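Packaging enzyme P4 (Pseudomonas phage phi6, PDB 4BLO) hydrolyses nucleoside triphosphates as a hexameric RecA-like motor, probably to drive packaging of viral RNA into the phage capsid. Local coordinates at residues Q7-R12 against L180-A185; D21-S26 against F220-C225; D72-T77 against T166-L171; T122-A127 against G253-A258; V144-G149 against T160-S165. All coordinates share one frame; numbering follows the deposited sequence.

Contact 1 (Q7-R12 against L180-A185)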
# COMPACT_ATOMS: atom_id res chain seq x y z
N GLN L 7 32.40 -31.54 -29.74
CA GLN L 7 32.29 -32.88 -29.15
C GLN L 7 32.18 -32.75 -27.63
O GLN L 7 31.49 -33.56 -27.00
CB GLN L 7 33.49 -33.75 -29.55
CG GLN L 7 33.30 -35.25 -29.28
CD GLN L 7 32.11 -35.85 -30.01
OE1 GLN L 7 31.99 -35.79 -31.24
NE2 GLN L 7 31.21 -36.47 -29.26
N ALA L 8 32.83 -31.70 -27.07
CA ALA L 8 32.83 -31.38 -25.64
C ALA L 8 31.40 -31.17 -25.14
O ALA L 8 31.07 -31.65 -24.06
CB ALA L 8 33.66 -30.13 -25.39
N HIS L 9 30.55 -30.52 -25.96
CA HIS L 9 29.14 -30.27 -25.67
C HIS L 9 28.35 -31.58 -25.71
O HIS L 9 27.58 -31.84 -24.79
CB HIS L 9 28.54 -29.25 -26.67
CG HIS L 9 29.18 -27.89 -26.64
ND1 HIS L 9 29.19 -27.13 -25.49
CD2 HIS L 9 29.77 -27.19 -27.63
CE1 HIS L 9 29.81 -26.00 -25.81
NE2 HIS L 9 30.18 -26.00 -27.08
N ILE L 10 28.58 -32.42 -26.75
CA ILE L 10 27.93 -33.73 -26.95
C ILE L 10 28.23 -34.66 -25.75
O ILE L 10 27.32 -35.34 -25.28
CB ILE L 10 28.33 -34.38 -28.30
CG1 ILE L 10 28.18 -33.38 -29.49
CG2 ILE L 10 27.52 -35.67 -28.56
CD1 ILE L 10 29.00 -33.68 -30.71
N ASP L 11 29.49 -34.66 -25.26
CA ASP L 11 29.94 -35.47 -24.13
C ASP L 11 29.32 -35.04 -22.78
O ASP L 11 29.27 -35.85 -21.85
CB ASP L 11 31.47 -35.43 -24.03
CG ASP L 11 32.20 -36.07 -25.20
OD1 ASP L 11 31.67 -37.06 -25.76
OD2 ASP L 11 33.31 -35.60 -25.54
N ARG L 12 28.83 -33.79 -22.70
CA ARG L 12 28.23 -33.21 -21.50
C ARG L 12 26.73 -33.53 -21.35
O ARG L 12 26.19 -33.35 -20.26
CB ARG L 12 28.40 -31.67 -21.50
CG ARG L 12 29.81 -31.17 -21.20
CD ARG L 12 30.19 -31.22 -19.72
NE ARG L 12 29.25 -30.47 -18.89
CZ ARG L 12 29.44 -30.21 -17.61
NH1 ARG L 12 30.56 -30.61 -17.01
NH2 ARG L 12 28.54 -29.54 -16.93
N LEU L 180 25.81 -27.62 -20.78
CA LEU L 180 26.57 -28.24 -21.87
C LEU L 180 27.95 -27.58 -22.06
O LEU L 180 28.79 -28.14 -22.76
CB LEU L 180 25.80 -28.19 -23.20
CG LEU L 180 24.46 -28.92 -23.27
CD1 LEU L 180 23.72 -28.56 -24.54
CD2 LEU L 180 24.64 -30.44 -23.15
N GLY L 181 28.16 -26.41 -21.45
CA GLY L 181 29.43 -25.71 -21.52
C GLY L 181 29.42 -24.39 -22.26
O GLY L 181 30.44 -23.70 -22.27
N PHE L 182 28.27 -24.02 -22.86
CA PHE L 182 28.13 -22.77 -23.59
C PHE L 182 28.19 -21.57 -22.69
O PHE L 182 27.71 -21.63 -21.56
CB PHE L 182 26.81 -22.73 -24.38
CG PHE L 182 26.77 -23.63 -25.58
CD1 PHE L 182 27.38 -23.25 -26.77
CD2 PHE L 182 26.12 -24.85 -25.53
CE1 PHE L 182 27.36 -24.10 -27.88
CE2 PHE L 182 26.09 -25.69 -26.63
CZ PHE L 182 26.71 -25.31 -27.81
N ASN L 183 28.75 -20.47 -23.20
CA ASN L 183 28.82 -19.19 -22.50
C ASN L 183 27.57 -18.42 -22.85
O ASN L 183 27.48 -17.79 -23.91
CB ASN L 183 30.09 -18.44 -22.88
CG ASN L 183 31.36 -19.07 -22.38
OD1 ASN L 183 32.41 -18.95 -23.00
ND2 ASN L 183 31.30 -19.74 -21.24
N VAL L 184 26.56 -18.53 -21.96
CA VAL L 184 25.24 -17.94 -22.11
C VAL L 184 25.19 -16.57 -21.45
O VAL L 184 25.71 -16.39 -20.34
CB VAL L 184 24.13 -18.89 -21.56
CG1 VAL L 184 22.75 -18.31 -21.78
CG2 VAL L 184 24.22 -20.27 -22.20
N ALA L 185 24.54 -15.60 -22.13
CA ALA L 185 24.33 -14.24 -21.63
C ALA L 185 22.90 -13.81 -21.83
O ALA L 185 22.27 -14.21 -22.81
CB ALA L 185 25.25 -13.28 -22.34

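Contact 2 (D21-S26 against F220-C225)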
# COMPACT_ATOMS: atom_id res chain seq x y z
N ASP L 21 18.41 -34.46 -12.81
CA ASP L 21 17.65 -35.51 -12.12
C ASP L 21 18.09 -35.68 -10.66
O ASP L 21 17.26 -36.02 -9.82
CB ASP L 21 17.81 -36.85 -12.85
CG ASP L 21 17.16 -36.91 -14.23
OD1 ASP L 21 16.67 -35.86 -14.71
OD2 ASP L 21 17.16 -38.01 -14.83
N ALA L 22 19.39 -35.48 -10.39
CA ALA L 22 20.00 -35.65 -9.07
C ALA L 22 19.40 -34.74 -8.00
O ALA L 22 19.16 -35.19 -6.89
CB ALA L 22 21.50 -35.39 -9.16
N SER L 23 19.16 -33.46 -8.34
CA SER L 23 18.65 -32.50 -7.38
C SER L 23 17.30 -31.87 -7.81
O SER L 23 17.23 -31.18 -8.85
CB SER L 23 19.68 -31.40 -7.13
OG SER L 23 19.99 -30.68 -8.32
N PRO L 24 16.23 -32.08 -6.99
CA PRO L 24 14.95 -31.40 -7.27
C PRO L 24 15.04 -29.94 -6.81
O PRO L 24 15.43 -29.67 -5.67
CB PRO L 24 13.92 -32.21 -6.47
CG PRO L 24 14.70 -32.93 -5.42
CD PRO L 24 16.17 -32.84 -5.72
N VAL L 25 14.71 -28.99 -7.71
CA VAL L 25 14.81 -27.56 -7.38
C VAL L 25 13.47 -26.86 -7.50
O VAL L 25 12.56 -27.32 -8.20
CB VAL L 25 15.89 -26.79 -8.19
CG1 VAL L 25 17.29 -27.23 -7.79
CG2 VAL L 25 15.68 -26.91 -9.70
N SER L 26 13.39 -25.71 -6.83
CA SER L 26 12.25 -24.80 -6.83
C SER L 26 12.74 -23.36 -6.88
O SER L 26 13.95 -23.11 -6.92
CB SER L 26 11.39 -25.03 -5.59
OG SER L 26 10.79 -26.32 -5.60
N PHE L 220 22.58 -22.07 -11.22
CA PHE L 220 23.63 -22.23 -12.24
C PHE L 220 24.85 -22.95 -11.66
O PHE L 220 25.49 -23.70 -12.40
CB PHE L 220 24.04 -20.89 -12.84
CG PHE L 220 22.94 -20.17 -13.61
CD1 PHE L 220 21.97 -20.89 -14.30
CD2 PHE L 220 22.91 -18.79 -13.67
CE1 PHE L 220 20.97 -20.23 -15.01
CE2 PHE L 220 21.91 -18.13 -14.39
CZ PHE L 220 20.95 -18.85 -15.06
N THR L 221 25.17 -22.74 -10.36
CA THR L 221 26.30 -23.40 -9.70
C THR L 221 26.06 -24.91 -9.63
O THR L 221 26.97 -25.69 -9.89
CB THR L 221 26.54 -22.81 -8.30
OG1 THR L 221 26.62 -21.38 -8.40
CG2 THR L 221 27.80 -23.36 -7.63
N GLN L 222 24.81 -25.31 -9.34
CA GLN L 222 24.39 -26.70 -9.25
C GLN L 222 24.41 -27.41 -10.62
O GLN L 222 24.65 -28.62 -10.66
CB GLN L 222 22.98 -26.76 -8.66
CG GLN L 222 22.78 -27.95 -7.76
CD GLN L 222 21.65 -27.72 -6.79
OE1 GLN L 222 20.48 -27.65 -7.20
NE2 GLN L 222 21.97 -27.60 -5.50
N TYR L 223 24.14 -26.67 -11.73
CA TYR L 223 24.08 -27.23 -13.08
C TYR L 223 25.32 -26.86 -13.95
O TYR L 223 25.28 -27.01 -15.17
CB TYR L 223 22.76 -26.82 -13.77
CG TYR L 223 21.54 -27.31 -13.02
CD1 TYR L 223 21.39 -28.64 -12.68
CD2 TYR L 223 20.52 -26.43 -12.66
CE1 TYR L 223 20.28 -29.09 -11.97
CE2 TYR L 223 19.40 -26.87 -11.96
CZ TYR L 223 19.27 -28.21 -11.64
OH TYR L 223 18.15 -28.65 -10.96
N ASP L 224 26.42 -26.45 -13.29
CA ASP L 224 27.73 -26.10 -13.87
C ASP L 224 27.66 -25.06 -15.00
O ASP L 224 28.45 -25.13 -15.96
CB ASP L 224 28.47 -27.36 -14.36
CG ASP L 224 28.64 -28.48 -13.35
OD1 ASP L 224 28.76 -28.18 -12.13
OD2 ASP L 224 28.73 -29.65 -13.78
N CYS L 225 26.73 -24.09 -14.88
CA CYS L 225 26.52 -23.01 -15.85
C CYS L 225 27.33 -21.77 -15.47
O CYS L 225 27.47 -21.45 -14.29
CB CYS L 225 25.04 -22.65 -15.96
SG CYS L 225 23.94 -24.03 -16.37

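Contact 3 (D72-T77 against T166-L171)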
# COMPACT_ATOMS: atom_id res chain seq x y z
N ASP L 72 5.37 -26.96 -25.41
CA ASP L 72 5.09 -26.12 -24.24
C ASP L 72 6.42 -25.70 -23.58
O ASP L 72 7.30 -26.53 -23.34
CB ASP L 72 4.15 -26.82 -23.24
CG ASP L 72 3.74 -25.95 -22.06
OD1 ASP L 72 3.38 -24.77 -22.29
OD2 ASP L 72 3.73 -26.46 -20.91
N THR L 73 6.54 -24.39 -23.32
CA THR L 73 7.71 -23.71 -22.77
C THR L 73 7.66 -23.54 -21.22
O THR L 73 8.56 -22.92 -20.65
CB THR L 73 7.83 -22.32 -23.45
OG1 THR L 73 6.58 -21.63 -23.33
CG2 THR L 73 8.23 -22.40 -24.93
N ALA L 74 6.64 -24.10 -20.54
CA ALA L 74 6.50 -23.99 -19.08
C ALA L 74 7.57 -24.78 -18.31
O ALA L 74 7.82 -25.93 -18.65
CB ALA L 74 5.11 -24.44 -18.67
N ILE L 75 8.22 -24.14 -17.32
CA ILE L 75 9.24 -24.74 -16.46
C ILE L 75 8.68 -24.85 -15.03
O ILE L 75 9.01 -25.78 -14.30
CB ILE L 75 10.60 -23.95 -16.54
CG1 ILE L 75 11.82 -24.88 -16.54
CG2 ILE L 75 10.73 -22.83 -15.48
CD1 ILE L 75 13.20 -24.17 -16.65
N PHE L 76 7.82 -23.89 -14.64
CA PHE L 76 7.22 -23.84 -13.31
C PHE L 76 5.90 -24.61 -13.29
O PHE L 76 5.05 -24.41 -14.16
CB PHE L 76 7.03 -22.39 -12.85
CG PHE L 76 8.31 -21.62 -12.68
CD1 PHE L 76 9.24 -21.97 -11.70
CD2 PHE L 76 8.59 -20.52 -13.48
CE1 PHE L 76 10.42 -21.25 -11.55
CE2 PHE L 76 9.78 -19.80 -13.34
CZ PHE L 76 10.69 -20.17 -12.37
N THR L 77 5.77 -25.54 -12.32
CA THR L 77 4.60 -26.41 -12.17
C THR L 77 3.95 -26.20 -10.80
O THR L 77 4.62 -26.30 -9.78
CB THR L 77 4.99 -27.89 -12.39
OG1 THR L 77 6.06 -28.23 -11.51
CG2 THR L 77 5.37 -28.18 -13.84
N THR L 166 9.28 -15.25 -22.15
CA THR L 166 8.97 -15.59 -20.75
C THR L 166 10.23 -15.90 -19.91
O THR L 166 11.30 -16.19 -20.46
CB THR L 166 7.97 -16.79 -20.65
OG1 THR L 166 8.63 -18.05 -20.78
CG2 THR L 166 6.81 -16.68 -21.63
N LEU L 167 10.06 -15.90 -18.56
CA LEU L 167 11.11 -16.23 -17.59
C LEU L 167 11.46 -17.73 -17.70
O LEU L 167 12.62 -18.10 -17.57
CB LEU L 167 10.67 -15.87 -16.15
CG LEU L 167 11.62 -16.30 -15.00
CD1 LEU L 167 12.97 -15.60 -15.08
CD2 LEU L 167 10.98 -16.10 -13.65
N ASP L 168 10.43 -18.57 -17.97
CA ASP L 168 10.56 -20.02 -18.18
C ASP L 168 11.56 -20.28 -19.31
O ASP L 168 12.49 -21.07 -19.13
CB ASP L 168 9.19 -20.65 -18.50
CG ASP L 168 8.16 -20.65 -17.40
OD1 ASP L 168 8.47 -20.19 -16.30
OD2 ASP L 168 7.03 -21.08 -17.65
N GLU L 169 11.38 -19.58 -20.46
CA GLU L 169 12.25 -19.66 -21.63
C GLU L 169 13.69 -19.27 -21.28
O GLU L 169 14.61 -19.96 -21.71
CB GLU L 169 11.72 -18.77 -22.77
CG GLU L 169 10.49 -19.32 -23.49
CD GLU L 169 9.74 -18.36 -24.38
OE1 GLU L 169 10.17 -17.19 -24.49
OE2 GLU L 169 8.70 -18.76 -24.94
N MET L 170 13.88 -18.19 -20.48
CA MET L 170 15.22 -17.73 -20.08
C MET L 170 15.98 -18.83 -19.34
O MET L 170 17.12 -19.13 -19.71
CB MET L 170 15.15 -16.48 -19.22
CG MET L 170 16.48 -15.77 -19.12
SD MET L 170 16.67 -14.89 -17.56
CE MET L 170 16.99 -16.26 -16.43
N LEU L 171 15.34 -19.43 -18.33
CA LEU L 171 15.93 -20.50 -17.53
C LEU L 171 16.20 -21.75 -18.36
O LEU L 171 17.25 -22.36 -18.18
CB LEU L 171 15.05 -20.82 -16.31
CG LEU L 171 14.89 -19.69 -15.28
CD1 LEU L 171 13.75 -19.98 -14.35
CD2 LEU L 171 16.17 -19.47 -14.49

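Contact 4 (T122-A127 against G253-A258)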
# COMPACT_ATOMS: atom_id res chain seq x y z
N THR L 122 26.81 -14.03 -13.12
CA THR L 122 27.58 -12.80 -13.16
C THR L 122 26.56 -11.71 -13.51
O THR L 122 25.68 -11.96 -14.34
CB THR L 122 28.75 -12.94 -14.12
OG1 THR L 122 29.57 -14.02 -13.68
CG2 THR L 122 29.57 -11.65 -14.24
N ALA L 123 26.61 -10.56 -12.80
CA ALA L 123 25.63 -9.49 -13.02
C ALA L 123 26.29 -8.26 -13.59
O ALA L 123 27.12 -7.63 -12.94
CB ALA L 123 24.89 -9.16 -11.73
N LEU L 124 25.91 -7.93 -14.81
CA LEU L 124 26.45 -6.78 -15.52
C LEU L 124 25.53 -5.59 -15.26
O LEU L 124 24.48 -5.46 -15.88
CB LEU L 124 26.62 -7.11 -17.02
CG LEU L 124 27.10 -6.07 -18.01
CD1 LEU L 124 28.52 -5.68 -17.76
CD2 LEU L 124 26.94 -6.60 -19.40
N MET L 125 25.96 -4.74 -14.29
CA MET L 125 25.30 -3.53 -13.79
C MET L 125 25.71 -2.26 -14.54
O MET L 125 26.74 -2.22 -15.20
CB MET L 125 25.66 -3.35 -12.30
CG MET L 125 24.82 -4.19 -11.36
SD MET L 125 24.06 -3.11 -10.14
CE MET L 125 22.51 -3.90 -9.93
N GLY L 126 24.91 -1.22 -14.35
CA GLY L 126 25.14 0.10 -14.91
C GLY L 126 23.88 0.90 -15.13
O GLY L 126 22.82 0.33 -15.40
N ALA L 127 23.99 2.24 -15.05
CA ALA L 127 22.92 3.20 -15.34
C ALA L 127 22.55 3.07 -16.82
O ALA L 127 23.27 2.37 -17.53
CB ALA L 127 23.39 4.61 -15.01
N GLY L 253 29.82 -13.46 -9.80
CA GLY L 253 30.44 -12.43 -10.62
C GLY L 253 29.61 -11.16 -10.70
O GLY L 253 28.38 -11.19 -10.73
N ALA L 254 30.30 -10.02 -10.70
CA ALA L 254 29.63 -8.73 -10.81
C ALA L 254 30.55 -7.76 -11.52
O ALA L 254 31.75 -7.71 -11.24
CB ALA L 254 29.24 -8.21 -9.43
N ILE L 255 29.96 -7.02 -12.47
CA ILE L 255 30.61 -5.99 -13.30
C ILE L 255 29.79 -4.72 -13.25
O ILE L 255 28.59 -4.76 -13.53
CB ILE L 255 30.80 -6.44 -14.78
CG1 ILE L 255 31.45 -7.84 -14.91
CG2 ILE L 255 31.57 -5.39 -15.57
CD1 ILE L 255 31.03 -8.60 -16.17
N LEU L 256 30.44 -3.58 -12.94
CA LEU L 256 29.80 -2.27 -12.97
C LEU L 256 30.28 -1.53 -14.21
O LEU L 256 31.47 -1.56 -14.52
CB LEU L 256 30.05 -1.45 -11.68
CG LEU L 256 29.33 -0.05 -11.59
CD1 LEU L 256 27.80 -0.18 -11.53
CD2 LEU L 256 29.85 0.78 -10.44
N CYS L 257 29.35 -0.89 -14.92
CA CYS L 257 29.61 -0.08 -16.10
C CYS L 257 29.27 1.35 -15.82
O CYS L 257 28.26 1.67 -15.19
CB CYS L 257 28.83 -0.59 -17.31
SG CYS L 257 29.47 -2.12 -18.00
N ALA L 258 30.09 2.22 -16.36
CA ALA L 258 29.98 3.66 -16.25
C ALA L 258 30.78 4.30 -17.37
O ALA L 258 31.96 3.97 -17.57
CB ALA L 258 30.47 4.12 -14.89

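Contact 5 (V144-G149 against T160-S165)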
# COMPACT_ATOMS: atom_id res chain seq x y z
N VAL L 144 26.11 -17.70 -26.69
CA VAL L 144 24.66 -17.59 -26.89
C VAL L 144 24.20 -16.26 -26.25
O VAL L 144 24.47 -16.02 -25.08
CB VAL L 144 23.92 -18.83 -26.31
CG1 VAL L 144 22.41 -18.69 -26.43
CG2 VAL L 144 24.38 -20.13 -26.99
N LEU L 145 23.52 -15.42 -27.03
CA LEU L 145 23.00 -14.14 -26.55
C LEU L 145 21.48 -14.17 -26.48
O LEU L 145 20.81 -14.11 -27.51
CB LEU L 145 23.50 -12.96 -27.42
CG LEU L 145 22.88 -11.56 -27.18
CD1 LEU L 145 23.31 -10.94 -25.86
CD2 LEU L 145 23.19 -10.63 -28.33
N ILE L 146 20.93 -14.28 -25.24
CA ILE L 146 19.49 -14.27 -25.00
C ILE L 146 19.06 -12.83 -24.97
O ILE L 146 19.62 -12.03 -24.22
CB ILE L 146 19.08 -15.03 -23.71
CG1 ILE L 146 19.49 -16.53 -23.76
CG2 ILE L 146 17.57 -14.84 -23.40
CD1 ILE L 146 19.40 -17.20 -22.43
N ARG L 147 18.10 -12.49 -25.85
CA ARG L 147 17.58 -11.14 -25.93
C ARG L 147 16.15 -11.12 -25.39
O ARG L 147 15.28 -11.87 -25.86
CB ARG L 147 17.71 -10.57 -27.33
CG ARG L 147 19.10 -10.04 -27.59
CD ARG L 147 19.03 -8.65 -28.22
NE ARG L 147 19.53 -7.59 -27.35
CZ ARG L 147 19.24 -6.29 -27.49
NH1 ARG L 147 18.41 -5.88 -28.44
NH2 ARG L 147 19.76 -5.39 -26.66
N TRP L 148 15.94 -10.32 -24.33
CA TRP L 148 14.67 -10.25 -23.63
C TRP L 148 14.37 -8.80 -23.20
O TRP L 148 15.24 -8.14 -22.62
CB TRP L 148 14.75 -11.20 -22.42
CG TRP L 148 13.47 -11.57 -21.75
CD1 TRP L 148 12.26 -11.82 -22.35
CD2 TRP L 148 13.29 -11.87 -20.36
NE1 TRP L 148 11.33 -12.18 -21.40
CE2 TRP L 148 11.94 -12.23 -20.17
CE3 TRP L 148 14.15 -11.83 -19.24
CZ2 TRP L 148 11.42 -12.55 -18.91
CZ3 TRP L 148 13.63 -12.14 -17.99
CH2 TRP L 148 12.28 -12.48 -17.83
N GLY L 149 13.17 -8.32 -23.52
CA GLY L 149 12.67 -6.99 -23.16
C GLY L 149 13.59 -5.82 -23.46
O GLY L 149 13.71 -4.89 -22.65
N THR L 160 23.88 -15.41 -32.99
CA THR L 160 24.06 -15.87 -31.61
C THR L 160 22.81 -15.50 -30.80
O THR L 160 22.57 -16.10 -29.75
CB THR L 160 25.34 -15.28 -30.96
OG1 THR L 160 25.33 -13.85 -31.06
CG2 THR L 160 26.62 -15.82 -31.55
N ALA L 161 22.03 -14.51 -31.28
CA ALA L 161 20.82 -13.98 -30.64
C ALA L 161 19.65 -14.97 -30.66
O ALA L 161 19.29 -15.50 -31.72
CB ALA L 161 20.40 -12.66 -31.28
N VAL L 162 19.07 -15.20 -29.48
CA VAL L 162 17.90 -16.07 -29.27
C VAL L 162 16.85 -15.22 -28.53
O VAL L 162 17.07 -14.79 -27.39
CB VAL L 162 18.23 -17.44 -28.60
CG1 VAL L 162 19.21 -17.28 -27.44
CG2 VAL L 162 16.98 -18.19 -28.17
N HIS L 163 15.75 -14.91 -29.23
CA HIS L 163 14.69 -14.05 -28.73
C HIS L 163 13.64 -14.84 -27.97
O HIS L 163 12.94 -15.68 -28.54
CB HIS L 163 14.05 -13.23 -29.85
CG HIS L 163 15.03 -12.31 -30.52
ND1 HIS L 163 15.69 -12.68 -31.70
CD2 HIS L 163 15.49 -11.10 -30.12
CE1 HIS L 163 16.49 -11.67 -31.99
NE2 HIS L 163 16.41 -10.69 -31.07
N ILE L 164 13.56 -14.56 -26.65
CA ILE L 164 12.60 -15.17 -25.74
C ILE L 164 11.52 -14.12 -25.34
O ILE L 164 11.65 -12.92 -25.65
CB ILE L 164 13.29 -15.81 -24.51
CG1 ILE L 164 14.00 -14.76 -23.63
CG2 ILE L 164 14.26 -16.94 -24.92
CD1 ILE L 164 13.93 -15.03 -22.21
N SER L 165 10.46 -14.59 -24.65
CA SER L 165 9.34 -13.80 -24.19
C SER L 165 9.05 -14.02 -22.70
O SER L 165 8.60 -13.07 -22.06
CB SER L 165 8.09 -14.12 -25.00
OG SER L 165 7.59 -15.43 -24.76

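Contact 1 (Q7-R12 against L180-A185)
H9 lays its imidazole flat over the phenyl ring of F182, an instructive case of one aromatic side chain using both its face and its edge to join a helix to the core. The rings form a face-to-face stack, centroids 3.7 Å apart and planes 4° from parallel, although the side chains that carry them cross at about a right angle. Overlap is nearly central: F182 CZ lies over the middle of the imidazole and H9 CE1 over the middle of the phenyl, with H9 NE2 to F182 CE1, at 3.5 Å, the closest pair. H9 CG, anti to its own carbonyl carbon (chi1 -62°), comes to 3.8 Å from F182 CZ. At the ring edge, H9 ND1 donates to L180 O over 2.9 Å (N-H...O 156°). The oxygen lies near the imidazole plane, whereas the donor sits above the plane of the L180 carbonyl. Stack and bond together fix the rotation of the ring. R12 leans on the same oxygen, its CG 3.6 Å from L180 O, before its bent chain carries the guanidinium on to the carbonyl of A179. In return, L180 CD2 approaches H9 O at 3.6 Å. I3, V5 and L177 also pack against F182. Helix 7-22 thus docks where G181, at positive phi, closes helix 167-179 with a Schellman motif, the turn that leads into strand 184-187 of the RecA-like sheet.

Contact 2 (D21-S26 against F220-C225)
Q222 OE1 receives the hydroxyl of S23, with S23 OG 3.3 Å away in a weak hydrogen bond, and the same oxygen has V25 CG1 beside it at 3.3 Å. The serine can reach it because OG sits between its own backbone N and carbonyl carbon (chi1 61°), while the glutamine chain runs extended beyond CG toward the 21-26 segment. A second weak bond links the same two segments: Y223 OH donates to S23 O over 3.4 Å. S23 therefore makes weak bonds to two consecutive residues, one through its side chain and one through its backbone. V25 completes the arrangement. It and Y223 meet tip to tip, with V25 CG2 3.3 Å from Y223 OH and near the plane of the phenol ring at its edge. V25 and Q222, in contrast, slide past each other in opposite directions. The tyrosine hydroxyl thus touches both a carbonyl, S23 O, through the weak bond and a methyl group, V25 CG2, by contact, in a region that is largely buried. In the fold, S23 follows the end of helix 7-22, and Q222 and Y223 lie where helix 208-222 ends ahead of strand 226-231. The phenol also packs on L19 and L20 of helix 7-22 and on I175 of helix 167-179, while V25 pairs through its backbone with I36.

Contact 3 (D72-T77 against T166-L171)
D168 and I75 slide past each other in opposite directions, with the aspartate carboxylate alongside the backbone of the 72-77 loop. D168 CG is anti to its own carbonyl carbon (chi1 -67°), and OD2 accepts a weak hydrogen bond from I75 N at 3.3 Å. The phenyl plane of F76 is turned 60° from the carboxylate. One face of that ring carries I75 CG2 from its own loop, and its far end reaches the helix: F76 CZ lies 3.6 Å from L171 CD1, and F76 CE2 is 3.9 Å from L167 CD2. F76 and I75 both cross L171 at about a right angle, I75 CD1 lying 3.8 Å from L171 CB. At the other end, T73 and E169 cross obliquely, T73 CG2 lying 3.7 Å from E169 OE2. E169 OE1 accepts from T166 N and S165 N, and T166 OG1 accepts from E169 N, a capping box. L93 of a neighbouring subunit also packs on F76. Two acidic side chains at the start of helix 167-179, one weakly bonding a loop amide and one the amides of S165 and T166 just ahead of the helix, would be expected to interact favourably with the helix dipole, while the rest is apolar.

Contact 4 (T122-A127 against G253-A258)
The flat groups joining T122-G126 to G253-C257 are peptide units whose N-H and C=O groups meet across the pair, with side chains leaving on two faces: T122, L124, I255 and C257 on one, A123, M125, A254 and L256 on the other. This is a parallel pair in the interior of a RecA-like P-loop ATPase sheet, where strand 120-126 leads into the Walker A loop. Four backbone bonds hold it: A123 N to G253 O, I255 N to A123 O, M125 N to I255 O and C257 N to M125 O. The third, 2.7 Å from M125 N to I255 O, runs nearly along the C=O axis, whereas the donors A123 N and C257 N stand above the planes of their acceptor carbonyls. On the first face, L124 CG is anti to the backbone N (chi1 177°), and its branch CD1 touches both I255 CG2, at 3.8 Å, and C257 SG, at 3.7 Å from L124 CD1. T122 CG2 meets I255 CD1 at 3.9 Å, while T122 OG1 rests 3.6 Å from G253 CA. On the second face, M125 CB touches L256 CD1 at 3.9 Å, and the longer, bent methionine chain leads away toward V243 and V247 of helix 240-248. Next along the chain, A127 touches the bound ADP, and G126 O accepts a hydrogen bond from K132 NZ.

Contact 5 (V144-G149 against T160-S165)
W148 and I164 pack closely although their backbones have already drawn apart. I164 CD1 lies over the face of the indole, 3.6 Å from the centroid of its five-membered ring in a CH-pi contact, and the indole NE1 donates in the ring plane to S165 O over 2.9 Å, meeting that carbonyl from above its plane. Nearer the start of the strands the backbones are close, and V162 N to L145 O spans 2.8 Å. Farther along, I164 N to R147 O spans 3.3 Å. These parallel strands, 144-147 and 161-163, form one border of the RecA-like sheet within this chain. Their apolar face is well filled, V144 CG1 touching V162 CG1 at 3.6 Å and I146 CG2 touching I164 CG1 at 3.6 Å, with helix 167-179 behind. The opposite face carries L145 and A161 as well as R147 and H163, and is more sparsely joined across the pair, R147 CB brushing H163 CD2 at 3.6 Å. There the guanidinium runs on to salt bridges with D156 and E153, a residue of the ADP pocket, while H163 NE2 also bonds D156. Past the ends of both strands, a neighbouring subunit sets I97 against W148 and Y98 against S165.

The five contacts illustrate how a nucleotide-binding sheet is built and flanked. Contacts 4 and 5 lie on the same sheet, centres about 19 Å apart, and contact 1 reaches it at strand 184-187: A185 O of contact 1 meets I146 N of contact 5 at 2.8 Å, a probable hydrogen bond. Contacts 3 and 5 also touch, M170 CB lying 3.5 Å from I164 CD1, and both touch the same neighbouring subunit. Contacts 1 and 2 share helix 7-22 and are joined by a salt bridge, R12 NH2 to D224 OD2, 3.2 Å. Contact 4 holds A127 of the ADP pocket, and in contact 5 the R147 side chain is about 5 Å from the bound calcium ion.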